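Local coordinates for protein superoxide dismutase [Fe] (Sulfolobus acidocaldarius, PDB 1B06) that uses an iron ion bound in each subunit to convert toxic superoxide radicals into hydrogen peroxide and molecular oxygen, at residues A[15-21]-A[88-94]; A[33-37]-A[170-175]. All blocks are in the same frame, centred on the assembly; numbering follows the deposited sequence.

Interaction 1 (A[15-21]-A[88-94]); sequences PYKVDAL and WNNMAPA
At the apolar centre L21, in the m,t rotamer, brings CD1 to 3.5 Å from CE of M91, whose mtm side chain follows an extended backbone. The Y16 ring, set by a near-extended backbone (-158/-178) and an off-rotamer chi1 of 32° (chi2 71°), adjoins this pair, its OH 3.8 Å from M91 CE. A type I beta turn from K17 to A20 (A20 N to K17 O, 3.0 Å) carries V18 and D19 away from 88-94. P15-Y16 and A20-L21 make the contact, in the same sense along both segments: CA atoms of P15 and N89 lie 6.7 Å apart, those of L21 and P93 5.1 Å. P15 CD packs on W88 CB (3.8 Å), A20 CB on P93 CG (3.9 Å). At the polar edge, Y16 OH donates to W88 O at 2.7 Å, the acceptor lying near the ring plane. This bond ties the N-terminal loop to the C-terminal end of helix 67-89 in the alpha-hairpin domain of iron/manganese superoxide dismutases.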
ATOM      1  N   PRO A  15     -25.164 -17.540   8.671  1.00 21.33           N
ATOM      2  CA  PRO A  15     -26.486 -17.253   9.244  1.00 22.84           C
ATOM      3  C   PRO A  15     -27.690 -17.779   8.457  1.00 21.83           C
ATOM      4  O   PRO A  15     -28.829 -17.640   8.897  1.00 27.12           O
ATOM      5  CB  PRO A  15     -26.513 -15.724   9.361  1.00 22.36           C
ATOM      6  CG  PRO A  15     -25.125 -15.258   8.985  1.00 22.59           C
ATOM      7  CD  PRO A  15     -24.526 -16.328   8.142  1.00 19.10           C
ATOM      8  N   TYR A  16     -27.440 -18.385   7.301  1.00 21.43           N
ATOM      9  CA  TYR A  16     -28.516 -18.911   6.465  1.00 20.26           C
ATOM     10  C   TYR A  16     -27.947 -19.979   5.545  1.00 23.02           C
ATOM     11  O   TYR A  16     -26.757 -20.290   5.615  1.00 21.91           O
ATOM     12  CB  TYR A  16     -29.126 -17.784   5.627  1.00 18.15           C
ATOM     13  CG  TYR A  16     -28.116 -16.726   5.251  1.00 15.47           C
ATOM     14  CD1 TYR A  16     -27.118 -16.994   4.317  1.00 15.21           C
ATOM     15  CD2 TYR A  16     -28.119 -15.482   5.874  1.00 12.20           C
ATOM     16  CE1 TYR A  16     -26.144 -16.056   4.019  1.00 18.28           C
ATOM     17  CE2 TYR A  16     -27.149 -14.531   5.584  1.00 15.84           C
ATOM     18  CZ  TYR A  16     -26.164 -14.824   4.659  1.00 18.19           C
ATOM     19  OH  TYR A  16     -25.186 -13.898   4.388  1.00 16.35           O
ATOM     20  N   LYS A  17     -28.794 -20.540   4.686  1.00 25.86           N
ATOM     21  CA  LYS A  17     -28.357 -21.568   3.749  1.00 26.16           C
ATOM     22  C   LYS A  17     -27.580 -20.901   2.625  1.00 24.51           C
ATOM     23  O   LYS A  17     -27.817 -19.736   2.317  1.00 26.68           O
ATOM     24  CB  LYS A  17     -29.561 -22.320   3.191  1.00 32.32           C
ATOM     25  CG  LYS A  17     -30.312 -23.118   4.238  1.00 40.52           C
ATOM     26  CD  LYS A  17     -31.108 -24.247   3.605  1.00 52.27           C
ATOM     27  CE  LYS A  17     -32.155 -24.797   4.566  1.00 60.45           C
ATOM     28  NZ  LYS A  17     -32.768 -26.063   4.068  1.00 65.70           N
ATOM     29  N   VAL A  18     -26.658 -21.638   2.013  1.00 25.13           N
ATOM     30  CA  VAL A  18     -25.823 -21.084   0.948  1.00 27.13           C
ATOM     31  C   VAL A  18     -26.579 -20.607  -0.285  1.00 25.57           C
ATOM     32  O   VAL A  18     -26.012 -19.914  -1.129  1.00 24.28           O
ATOM     33  CB  VAL A  18     -24.744 -22.090   0.487  1.00 25.08           C
ATOM     34  CG1 VAL A  18     -23.824 -22.427   1.644  1.00 27.54           C
ATOM     35  CG2 VAL A  18     -25.395 -23.342  -0.060  1.00 29.22           C
ATOM     36  N   ASP A  19     -27.852 -20.975  -0.396  1.00 24.85           N
ATOM     37  CA  ASP A  19     -28.648 -20.557  -1.543  1.00 24.23           C
ATOM     38  C   ASP A  19     -29.724 -19.557  -1.142  1.00 22.71           C
ATOM     39  O   ASP A  19     -30.612 -19.249  -1.934  1.00 26.66           O
ATOM     40  CB  ASP A  19     -29.294 -21.772  -2.214  1.00 27.24           C
ATOM     41  CG  ASP A  19     -30.320 -22.456  -1.327  1.00 31.60           C
ATOM     42  OD1 ASP A  19     -30.381 -22.144  -0.120  1.00 34.49           O
ATOM     43  OD2 ASP A  19     -31.071 -23.310  -1.838  1.00 36.27           O
ATOM     44  N   ALA A  20     -29.631 -19.043   0.083  1.00 20.61           N
ATOM     45  CA  ALA A  20     -30.606 -18.083   0.593  1.00 17.73           C
ATOM     46  C   ALA A  20     -30.541 -16.684  -0.033  1.00 22.37           C
ATOM     47  O   ALA A  20     -31.494 -15.907   0.084  1.00 16.68           O
ATOM     48  CB  ALA A  20     -30.474 -17.974   2.104  1.00 16.96           C
ATOM     49  N   LEU A  21     -29.433 -16.353  -0.691  1.00 22.98           N
ATOM     50  CA  LEU A  21     -29.293 -15.030  -1.298  1.00 21.34           C
ATOM     51  C   LEU A  21     -29.607 -15.002  -2.793  1.00 23.40           C
ATOM     52  O   LEU A  21     -29.473 -13.964  -3.441  1.00 22.84           O
ATOM     53  CB  LEU A  21     -27.882 -14.491  -1.061  1.00 13.97           C
ATOM     54  CG  LEU A  21     -27.464 -14.353   0.403  1.00 21.92           C
ATOM     55  CD1 LEU A  21     -26.062 -13.747   0.484  1.00 19.89           C
ATOM     56  CD2 LEU A  21     -28.466 -13.481   1.139  1.00 16.63           C
ATOM     57  N   TRP A  88     -21.387 -11.520   6.106  1.00 17.04           N
ATOM     58  CA  TRP A  88     -22.452 -12.522   6.128  1.00 16.81           C
ATOM     59  C   TRP A  88     -23.658 -12.036   6.923  1.00 16.12           C
ATOM     60  O   TRP A  88     -24.798 -12.228   6.511  1.00 20.29           O
ATOM     61  CB  TRP A  88     -21.968 -13.840   6.739  1.00 13.00           C
ATOM     62  CG  TRP A  88     -20.734 -14.426   6.110  1.00 15.28           C
ATOM     63  CD1 TRP A  88     -19.653 -14.934   6.767  1.00 14.90           C
ATOM     64  CD2 TRP A  88     -20.459 -14.579   4.710  1.00 16.45           C
ATOM     65  NE1 TRP A  88     -18.721 -15.393   5.870  1.00 19.59           N
ATOM     66  CE2 TRP A  88     -19.188 -15.189   4.599  1.00 18.33           C
ATOM     67  CE3 TRP A  88     -21.160 -14.262   3.539  1.00 19.62           C
ATOM     68  CZ2 TRP A  88     -18.600 -15.488   3.361  1.00 13.10           C
ATOM     69  CZ3 TRP A  88     -20.574 -14.561   2.305  1.00 18.01           C
ATOM     70  CH2 TRP A  88     -19.307 -15.169   2.231  1.00 19.06           C
ATOM     71  N   ASN A  89     -23.402 -11.407   8.064  1.00 14.76           N
ATOM     72  CA  ASN A  89     -24.469 -10.910   8.921  1.00 13.84           C
ATOM     73  C   ASN A  89     -25.093  -9.621   8.404  1.00 15.98           C
ATOM     74  O   ASN A  89     -26.216  -9.272   8.777  1.00 16.74           O
ATOM     75  CB  ASN A  89     -23.937 -10.677  10.332  1.00 17.76           C
ATOM     76  CG  ASN A  89     -23.716 -11.967  11.083  1.00 21.91           C
ATOM     77  OD1 ASN A  89     -24.630 -12.770  11.231  1.00 28.58           O
ATOM     78  ND2 ASN A  89     -22.499 -12.176  11.561  1.00 30.45           N
ATOM     79  N   ASN A  90     -24.362  -8.922   7.543  1.00 13.39           N
ATOM     80  CA  ASN A  90     -24.829  -7.659   6.986  1.00 11.90           C
ATOM     81  C   ASN A  90     -25.747  -7.868   5.785  1.00 14.76           C
ATOM     82  O   ASN A  90     -26.179  -6.907   5.151  1.00 11.89           O
ATOM     83  CB  ASN A  90     -23.628  -6.801   6.583  1.00 13.12           C
ATOM     84  CG  ASN A  90     -23.907  -5.309   6.679  1.00 18.81           C
ATOM     85  OD1 ASN A  90     -24.389  -4.808   7.700  1.00 20.57           O
ATOM     86  ND2 ASN A  90     -23.598  -4.590   5.609  1.00 13.24           N
ATOM     87  N   MET A  91     -26.026  -9.132   5.478  1.00 13.42           N
ATOM     88  CA  MET A  91     -26.912  -9.500   4.374  1.00 16.83           C
ATOM     89  C   MET A  91     -28.035 -10.389   4.926  1.00 17.23           C
ATOM     90  O   MET A  91     -27.907 -10.958   6.011  1.00 16.55           O
ATOM     91  CB  MET A  91     -26.131 -10.250   3.291  1.00 16.09           C
ATOM     92  CG  MET A  91     -25.118  -9.388   2.549  1.00 17.88           C
ATOM     93  SD  MET A  91     -24.435 -10.156   1.070  1.00 17.79           S
ATOM     94  CE  MET A  91     -23.574 -11.610   1.790  1.00 14.61           C
ATOM     95  N   ALA A  92     -29.133 -10.502   4.188  1.00 19.42           N
ATOM     96  CA  ALA A  92     -30.253 -11.321   4.622  1.00 18.45           C
ATOM     97  C   ALA A  92     -31.009 -11.818   3.404  1.00 24.47           C
ATOM     98  O   ALA A  92     -31.010 -11.165   2.363  1.00 28.66           O
ATOM     99  CB  ALA A  92     -31.176 -10.508   5.516  1.00 15.62           C
ATOM    100  N   PRO A  93     -31.651 -12.994   3.511  1.00 28.90           N
ATOM    101  CA  PRO A  93     -32.415 -13.564   2.394  1.00 32.38           C
ATOM    102  C   PRO A  93     -33.361 -12.556   1.743  1.00 37.27           C
ATOM    103  O   PRO A  93     -33.933 -11.698   2.417  1.00 33.63           O
ATOM    104  CB  PRO A  93     -33.163 -14.729   3.032  1.00 27.21           C
ATOM    105  CG  PRO A  93     -32.284 -15.141   4.167  1.00 29.42           C
ATOM    106  CD  PRO A  93     -31.677 -13.872   4.694  1.00 28.03           C
ATOM    107  N   ALA A  94     -33.506 -12.678   0.427  1.00 48.14           N
ATOM    108  CA  ALA A  94     -34.356 -11.807  -0.383  1.00 57.71           C
ATOM    109  C   ALA A  94     -35.447 -11.040   0.364  1.00 61.74           C
ATOM    110  O   ALA A  94     -35.455  -9.806   0.380  1.00 65.00           O
ATOM    111  CB  ALA A  94     -34.982 -12.624  -1.505  1.00 63.54           C
TER

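Interaction 2 (A[33-37]-A[170-175]); sequences HYNGH and DEFEHA. With FE (Fe (III) ion), chain G.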
ATOM      1  N   HIS A  33     -17.066 -19.150  -1.294  1.00 16.84           N
ATOM      2  CA  HIS A  33     -16.711 -17.893  -0.638  1.00 17.51           C
ATOM      3  C   HIS A  33     -16.613 -18.125   0.866  1.00 17.80           C
ATOM      4  O   HIS A  33     -15.714 -17.614   1.537  1.00 16.96           O
ATOM      5  CB  HIS A  33     -17.787 -16.841  -0.917  1.00 12.29           C
ATOM      6  CG  HIS A  33     -17.350 -15.433  -0.653  1.00 17.56           C
ATOM      7  ND1 HIS A  33     -18.112 -14.341  -1.013  1.00 11.19           N
ATOM      8  CD2 HIS A  33     -16.227 -14.936  -0.081  1.00 12.50           C
ATOM      9  CE1 HIS A  33     -17.476 -13.234  -0.677  1.00 14.43           C
ATOM     10  NE2 HIS A  33     -16.330 -13.567  -0.109  1.00 13.36           N
ATOM     11  N   TYR A  34     -17.554 -18.908   1.382  1.00 20.93           N
ATOM     12  CA  TYR A  34     -17.623 -19.218   2.801  1.00 19.26           C
ATOM     13  C   TYR A  34     -16.730 -20.397   3.197  1.00 20.42           C
ATOM     14  O   TYR A  34     -15.857 -20.256   4.049  1.00 23.52           O
ATOM     15  CB  TYR A  34     -19.080 -19.500   3.192  1.00 14.75           C
ATOM     16  CG  TYR A  34     -19.253 -20.020   4.599  1.00 16.67           C
ATOM     17  CD1 TYR A  34     -19.045 -19.192   5.696  1.00 16.47           C
ATOM     18  CD2 TYR A  34     -19.593 -21.350   4.833  1.00 18.50           C
ATOM     19  CE1 TYR A  34     -19.163 -19.672   6.993  1.00 18.80           C
ATOM     20  CE2 TYR A  34     -19.716 -21.845   6.126  1.00 15.92           C
ATOM     21  CZ  TYR A  34     -19.497 -21.001   7.202  1.00 23.27           C
ATOM     22  OH  TYR A  34     -19.580 -21.488   8.486  1.00 28.88           O
ATOM     23  N   ASN A  35     -16.941 -21.551   2.575  1.00 20.95           N
ATOM     24  CA  ASN A  35     -16.154 -22.738   2.897  1.00 21.32           C
ATOM     25  C   ASN A  35     -14.731 -22.707   2.363  1.00 21.68           C
ATOM     26  O   ASN A  35     -13.860 -23.419   2.863  1.00 26.62           O
ATOM     27  CB  ASN A  35     -16.854 -23.991   2.378  1.00 19.95           C
ATOM     28  CG  ASN A  35     -18.120 -24.295   3.132  1.00 26.15           C
ATOM     29  OD1 ASN A  35     -18.103 -24.475   4.354  1.00 29.01           O
ATOM     30  ND2 ASN A  35     -19.238 -24.347   2.414  1.00 26.04           N
ATOM     31  N   GLY A  36     -14.492 -21.888   1.349  1.00 20.92           N
ATOM     32  CA  GLY A  36     -13.159 -21.810   0.785  1.00 17.04           C
ATOM     33  C   GLY A  36     -12.349 -20.643   1.306  1.00 19.88           C
ATOM     34  O   GLY A  36     -11.415 -20.823   2.089  1.00 19.25           O
ATOM     35  N   HIS A  37     -12.720 -19.440   0.883  1.00 18.71           N
ATOM     36  CA  HIS A  37     -12.012 -18.229   1.278  1.00 17.56           C
ATOM     37  C   HIS A  37     -12.040 -17.894   2.772  1.00 18.37           C
ATOM     38  O   HIS A  37     -10.988 -17.798   3.404  1.00 16.12           O
ATOM     39  CB  HIS A  37     -12.534 -17.040   0.456  1.00 14.12           C
ATOM     40  CG  HIS A  37     -12.360 -17.212  -1.021  1.00 12.64           C
ATOM     41  ND1 HIS A  37     -11.176 -16.932  -1.670  1.00 14.89           N
ATOM     42  CD2 HIS A  37     -13.212 -17.659  -1.975  1.00 17.16           C
ATOM     43  CE1 HIS A  37     -11.305 -17.200  -2.957  1.00 12.91           C
ATOM     44  NE2 HIS A  37     -12.531 -17.642  -3.170  1.00 16.40           N
ATOM     45  N   ASP A 170     -18.299  -6.677  -0.116  1.00  7.33           N
ATOM     46  CA  ASP A 170     -17.064  -7.330  -0.527  1.00 10.81           C
ATOM     47  C   ASP A 170     -16.908  -7.072  -2.014  1.00 12.10           C
ATOM     48  O   ASP A 170     -17.842  -7.311  -2.783  1.00 16.33           O
ATOM     49  CB  ASP A 170     -17.154  -8.838  -0.271  1.00  9.91           C
ATOM     50  CG  ASP A 170     -15.827  -9.553  -0.468  1.00  9.58           C
ATOM     51  OD1 ASP A 170     -14.856  -8.943  -0.976  1.00  5.17           O
ATOM     52  OD2 ASP A 170     -15.760 -10.746  -0.112  1.00 17.80           O
ATOM     53  N   GLU A 171     -15.740  -6.585  -2.425  1.00 12.54           N
ATOM     54  CA  GLU A 171     -15.509  -6.304  -3.835  1.00 10.68           C
ATOM     55  C   GLU A 171     -14.333  -7.068  -4.425  1.00 12.03           C
ATOM     56  O   GLU A 171     -13.805  -6.701  -5.477  1.00 13.14           O
ATOM     57  CB  GLU A 171     -15.339  -4.800  -4.056  1.00 14.56           C
ATOM     58  CG  GLU A 171     -16.669  -4.048  -4.114  1.00 13.76           C
ATOM     59  CD  GLU A 171     -16.500  -2.598  -4.521  1.00 18.47           C
ATOM     60  OE1 GLU A 171     -16.372  -2.320  -5.736  1.00 15.50           O
ATOM     61  OE2 GLU A 171     -16.492  -1.734  -3.622  1.00 19.07           O
ATOM     62  N   PHE A 172     -13.913  -8.124  -3.738  1.00 11.49           N
ATOM     63  CA  PHE A 172     -12.847  -8.974  -4.254  1.00 10.38           C
ATOM     64  C   PHE A 172     -13.556  -9.674  -5.411  1.00 10.62           C
ATOM     65  O   PHE A 172     -14.750  -9.952  -5.321  1.00 10.12           O
ATOM     66  CB  PHE A 172     -12.433 -10.011  -3.212  1.00 13.04           C
ATOM     67  CG  PHE A 172     -11.222  -9.623  -2.414  1.00 14.72           C
ATOM     68  CD1 PHE A 172     -11.255  -8.517  -1.565  1.00 15.22           C
ATOM     69  CD2 PHE A 172     -10.048 -10.372  -2.502  1.00 16.25           C
ATOM     70  CE1 PHE A 172     -10.128  -8.158  -0.812  1.00 16.36           C
ATOM     71  CE2 PHE A 172      -8.918 -10.025  -1.756  1.00 19.93           C
ATOM     72  CZ  PHE A 172      -8.958  -8.915  -0.907  1.00 16.38           C
ATOM     73  N   GLU A 173     -12.843  -9.965  -6.489  1.00 14.61           N
ATOM     74  CA  GLU A 173     -13.474 -10.614  -7.636  1.00 12.94           C
ATOM     75  C   GLU A 173     -14.180 -11.934  -7.313  1.00 16.07           C
ATOM     76  O   GLU A 173     -15.170 -12.274  -7.960  1.00 17.28           O
ATOM     77  CB  GLU A 173     -12.441 -10.829  -8.742  1.00  7.01           C
ATOM     78  CG  GLU A 173     -11.987  -9.535  -9.372  1.00 10.19           C
ATOM     79  CD  GLU A 173     -10.849  -9.721 -10.338  1.00 10.99           C
ATOM     80  OE1 GLU A 173      -9.922 -10.505 -10.037  1.00 17.35           O
ATOM     81  OE2 GLU A 173     -10.877  -9.076 -11.405  1.00 21.25           O
ATOM     82  N   HIS A 174     -13.685 -12.669  -6.316  1.00 12.76           N
ATOM     83  CA  HIS A 174     -14.295 -13.944  -5.942  1.00 13.58           C
ATOM     84  C   HIS A 174     -15.711 -13.781  -5.382  1.00 16.80           C
ATOM     85  O   HIS A 174     -16.466 -14.748  -5.264  1.00 16.00           O
ATOM     86  CB  HIS A 174     -13.413 -14.678  -4.924  1.00 13.63           C
ATOM     87  CG  HIS A 174     -13.364 -14.033  -3.571  1.00 12.35           C
ATOM     88  ND1 HIS A 174     -12.183 -13.628  -2.985  1.00 11.45           N
ATOM     89  CD2 HIS A 174     -14.338 -13.770  -2.668  1.00 14.76           C
ATOM     90  CE1 HIS A 174     -12.432 -13.144  -1.782  1.00 10.84           C
ATOM     91  NE2 HIS A 174     -13.733 -13.220  -1.565  1.00 12.33           N
ATOM     92  N   ALA A 175     -16.075 -12.551  -5.044  1.00 13.89           N
ATOM     93  CA  ALA A 175     -17.394 -12.293  -4.494  1.00 16.49           C
ATOM     94  C   ALA A 175     -18.500 -12.254  -5.545  1.00 15.89           C
ATOM     95  O   ALA A 175     -19.676 -12.321  -5.200  1.00 15.38           O
ATOM     96  CB  ALA A 175     -17.379 -10.987  -3.726  1.00 11.32           C
TER
HETATM   97 FE    FE G 322     -14.590 -12.185   0.040  1.00 18.06          FE
HETATM   98  O   HOH W   1     -20.023 -12.950  -2.408  1.00 14.64           O
HETATM   99  O   HOH W   2     -13.035 -10.829   0.285  1.00 15.16           O
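This contact is the larger part of the iron site of the Fe/Mn superoxide dismutase family, built where helix 27-57 of the alpha-hairpin domain meets the end of strand 165-170 and the loop after it in the C-terminal domain. The ion is held by H33 NE2 at 2.2 Å, D170 OD2 at 1.9 Å, H174 NE2 at 2.1 Å and water 2 at 2.1 Å; H84, from helix 67-89, completes the five ligands. The metal explains the short gaps from H33 NE2 to D170 OD2 (2.9 Å) and to H174 NE2 (3.0 Å), which are ligand-ligand contacts and not hydrogen bonds. Three histidines cluster here: the edge of H174 is offset toward the face of H33, with centroids 4.4 Å apart and planes at 72°, while H37 stacks face-to-face on H174 with ring centroids 3.9 Å apart and planes at 17°. Away from the iron, water 1 donates to A175 O (2.9 Å) and accepts a weak bond from H33 ND1 (2.7 Å). D170 OD1 receives F172 N at 3.0 Å, an Asx turn that anchors the carboxylate. H174 ND1 is hydrogen-bonded to E173 of the second subunit, and H37 NE2 to Y177 of that subunit. Iron binding thus joins the two domains, and the second-shell bonds couple each metal site to the dimer interface.

Interaction 2 is buried at the metal and touches the second subunit, whereas interaction 1 is only partly buried and no other chain of the assembly reaches it. Interaction 1 joins parts of the alpha-hairpin domain, while interaction 2 bridges to the C-terminal domain. Apolar packing and a single hydrogen bond serve the former; coordination and ring stacking serve the latter. Helix 67-89 supplies W88 to interaction 1 and the iron ligand H84 beside interaction 2; helix 27-57 carries H33 and H37, and its I30 packs against L21 and V18. Their centres are about 14 Å apart, yet W88 CH2 lies 3.5 Å from H33 CG, so W88 packs against a metal ligand while its backbone carbonyl belongs to interaction 1.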